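Long-range contact in peroxisomal fatty acid beta-oxidation multifunctional protein MFP2 (Arabidopsis thaliana, PDB 2WTB), which catalyses the hydration of long-chain enoyl-CoA esters and the dehydrogenation of 3-hydroxyacyl-CoA in peroxisomal fatty acid beta-oxidation, notably during seed germination: residues Y43-R49 with L97-K103. Residues are numbered along the deposited sequence; the frame is centred on the assembly and turned at random.
Sequences YEEALSR and LLEAARK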
loop_
_atom_site.group_PDB
_atom_site.type_symbol
_atom_site.label_atom_id
_atom_site.label_comp_id
_atom_site.label_asym_id
_atom_site.label_seq_id
_atom_site.Cartn_x
_atom_site.Cartn_y
_atom_site.Cartn_z
ATOM N N TYR A 43 -34.760 -5.772 -13.763
ATOM C CA TYR A 43 -35.187 -4.692 -14.644
ATOM C C TYR A 43 -36.137 -5.161 -15.741
ATOM O O TYR A 43 -37.135 -4.500 -16.032
ATOM C CB TYR A 43 -33.978 -3.955 -15.235
ATOM C CG TYR A 43 -33.548 -2.772 -14.395
ATOM C CD1 TYR A 43 -34.077 -1.507 -14.623
ATOM C CD2 TYR A 43 -32.634 -2.921 -13.361
ATOM C CE1 TYR A 43 -33.700 -0.421 -13.854
ATOM C CE2 TYR A 43 -32.250 -1.839 -12.586
ATOM C CZ TYR A 43 -32.787 -0.592 -12.839
ATOM O OH TYR A 43 -32.413 0.487 -12.072
ATOM N N GLU A 44 -35.832 -6.305 -16.338
ATOM C CA GLU A 44 -36.675 -6.841 -17.397
ATOM C C GLU A 44 -38.082 -7.094 -16.875
ATOM O O GLU A 44 -39.058 -6.978 -17.615
ATOM C CB GLU A 44 -36.068 -8.118 -17.977
ATOM C CG GLU A 44 -34.736 -7.886 -18.667
ATOM C CD GLU A 44 -34.144 -9.156 -19.236
ATOM O OE1 GLU A 44 -34.734 -10.236 -19.020
ATOM O OE2 GLU A 44 -33.087 -9.071 -19.898
ATOM N N GLU A 45 -38.180 -7.427 -15.593
ATOM C CA GLU A 45 -39.474 -7.636 -14.956
ATOM C C GLU A 45 -40.151 -6.308 -14.635
ATOM O O GLU A 45 -41.325 -6.108 -14.947
ATOM C CB GLU A 45 -39.321 -8.466 -13.678
ATOM C CG GLU A 45 -40.566 -8.480 -12.802
ATOM C CD GLU A 45 -40.412 -9.355 -11.571
ATOM O OE1 GLU A 45 -39.377 -10.047 -11.454
ATOM O OE2 GLU A 45 -41.330 -9.354 -10.722
ATOM N N ALA A 46 -39.402 -5.403 -14.011
ATOM C CA ALA A 46 -39.946 -4.116 -13.589
ATOM C C ALA A 46 -40.479 -3.311 -14.769
ATOM O O ALA A 46 -41.470 -2.591 -14.645
ATOM C CB ALA A 46 -38.894 -3.317 -12.831
ATOM N N LEU A 47 -39.820 -3.437 -15.915
ATOM C CA LEU A 47 -40.207 -2.671 -17.094
ATOM C C LEU A 47 -41.333 -3.362 -17.861
ATOM O O LEU A 47 -41.787 -2.871 -18.893
ATOM C CB LEU A 47 -38.996 -2.430 -17.999
ATOM C CG LEU A 47 -37.816 -1.722 -17.327
ATOM C CD1 LEU A 47 -36.560 -1.793 -18.185
ATOM C CD2 LEU A 47 -38.169 -0.277 -16.996
ATOM N N SER A 48 -41.783 -4.501 -17.343
ATOM C CA SER A 48 -42.879 -5.242 -17.958
ATOM C C SER A 48 -44.107 -5.256 -17.056
ATOM O O SER A 48 -45.229 -5.460 -17.521
ATOM C CB SER A 48 -42.449 -6.673 -18.275
ATOM O OG SER A 48 -41.344 -6.683 -19.161
ATOM N N ARG A 49 -43.890 -5.039 -15.764
ATOM C CA ARG A 49 -44.978 -5.036 -14.795
ATOM C C ARG A 49 -45.735 -3.712 -14.805
ATOM O O ARG A 49 -45.142 -2.645 -14.654
ATOM C CB ARG A 49 -44.451 -5.342 -13.391
ATOM C CG ARG A 49 -44.021 -6.788 -13.198
ATOM C CD ARG A 49 -43.527 -7.045 -11.786
ATOM N NE ARG A 49 -44.502 -6.639 -10.779
ATOM C CZ ARG A 49 -44.414 -6.951 -9.490
ATOM N NH1 ARG A 49 -43.396 -7.679 -9.052
ATOM N NH2 ARG A 49 -45.342 -6.539 -8.641
ATOM N N LEU A 97 -30.446 -0.957 -21.197
ATOM C CA LEU A 97 -31.526 -1.528 -20.402
ATOM C C LEU A 97 -31.948 -0.601 -19.269
ATOM O O LEU A 97 -33.131 -0.297 -19.110
ATOM C CB LEU A 97 -31.112 -2.888 -19.835
ATOM C CG LEU A 97 -32.126 -3.597 -18.933
ATOM C CD1 LEU A 97 -33.429 -3.845 -19.676
ATOM C CD2 LEU A 97 -31.555 -4.903 -18.408
ATOM N N LEU A 98 -30.973 -0.145 -18.490
ATOM C CA LEU A 98 -31.254 0.619 -17.281
ATOM C C LEU A 98 -31.445 2.111 -17.546
ATOM O O LEU A 98 -32.530 2.652 -17.339
ATOM C CB LEU A 98 -30.148 0.393 -16.242
ATOM C CG LEU A 98 -30.376 0.922 -14.821
ATOM C CD1 LEU A 98 -29.531 0.151 -13.813
ATOM C CD2 LEU A 98 -30.094 2.415 -14.729
ATOM N N GLU A 99 -30.387 2.773 -18.001
ATOM C CA GLU A 99 -30.407 4.223 -18.140
ATOM C C GLU A 99 -31.380 4.708 -19.212
ATOM O O GLU A 99 -31.996 5.763 -19.064
ATOM C CB GLU A 99 -29.002 4.752 -18.425
ATOM C CG GLU A 99 -28.887 6.268 -18.364
ATOM C CD GLU A 99 -27.510 6.754 -18.771
ATOM O OE1 GLU A 99 -27.021 6.330 -19.843
ATOM O OE2 GLU A 99 -26.916 7.557 -18.019
ATOM N N ALA A 100 -31.515 3.935 -20.287
ATOM C CA ALA A 100 -32.375 4.318 -21.403
ATOM C C ALA A 100 -33.769 3.705 -21.303
ATOM O O ALA A 100 -34.486 3.612 -22.300
ATOM C CB ALA A 100 -31.721 3.943 -22.731
ATOM N N ALA A 101 -34.149 3.289 -20.100
ATOM C CA ALA A 101 -35.467 2.702 -19.878
ATOM C C ALA A 101 -36.546 3.778 -19.827
ATOM O O ALA A 101 -36.256 4.948 -19.579
ATOM C CB ALA A 101 -35.477 1.883 -18.596
ATOM N N ARG A 102 -37.789 3.375 -20.067
ATOM C CA ARG A 102 -38.913 4.302 -19.977
ATOM C C ARG A 102 -39.489 4.350 -18.564
ATOM O O ARG A 102 -40.638 4.736 -18.361
ATOM C CB ARG A 102 -39.991 3.960 -21.007
ATOM C CG ARG A 102 -39.780 4.651 -22.350
ATOM C CD ARG A 102 -40.780 4.188 -23.400
ATOM N NE ARG A 102 -40.450 2.868 -23.927
ATOM C CZ ARG A 102 -41.038 2.318 -24.984
ATOM N NH1 ARG A 102 -41.989 2.975 -25.632
ATOM N NH2 ARG A 102 -40.673 1.110 -25.394
ATOM N N LYS A 103 -38.671 3.951 -17.595
ATOM C CA LYS A 103 -38.999 4.099 -16.185
ATOM C C LYS A 103 -37.754 4.548 -15.434
ATOM O O LYS A 103 -36.689 3.945 -15.577
ATOM C CB LYS A 103 -39.530 2.790 -15.603
ATOM C CG LYS A 103 -40.925 2.430 -16.081
ATOM C CD LYS A 103 -41.389 1.103 -15.506
ATOM C CE LYS A 103 -42.789 0.763 -15.993
ATOM N NZ LYS A 103 -43.223 -0.586 -15.547
#
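With CG anti to the carbonyl carbon (chi1 -72°) and the rest of the chain extended, Lys-103 runs past Leu-47 in the opposite direction and delivers its ammonium group to the end of helix 33-46. The setting is the crotonase fold of the enoyl-CoA hydratase section, where helices 33-46 and 88-99 each lead through a short loop into a neighbouring parallel strand, 54-59 and 105-109; the contact joins the two helix ends and the turns that follow. It illustrates how a lysine packs its methylenes against an apolar side chain while its ammonium group binds main-chain carbonyl oxygens. NZ donates to Ala-46 O at 2.8 Å, in the carbonyl plane with a C=O...N angle of 152°, and is hydrogen-bonded as well to Val-52 O in the loop before strand 54-59. Arg-49 O lies 3.0 Å from Lys-103 NZ. Along the shaft, Leu-47 CD2 rests 3.6 Å from Lys-103 CB and also touches the methyl of Ala-101. On its other branch, Leu-47 CD1 meets Leu-97 CD1 at 4.0 Å. Cut back to an alanine, Lys-103 would lose the ammonium group and outer methylenes, which would probably leave Ala-46 O and Val-52 O without this donor and Leu-47 CD2 with CB alone of this side chain. Earlier in both segments, Leu-98 holds CG anti to its own N (chi1 -170°), which brings CG and CD1 against CZ of Tyr-43, with CB over one face of the ring. Tyr-43 also packs on Ile-55 and Ile-57 of strand 54-59, and its hydroxyl is hydrogen-bonded to Ser-105, so this end is tied into the sheet. Beside that polar bond, the same hydroxyl also touches carbon: Tyr-43 OH lies 3.4 Å from Leu-98 CD1.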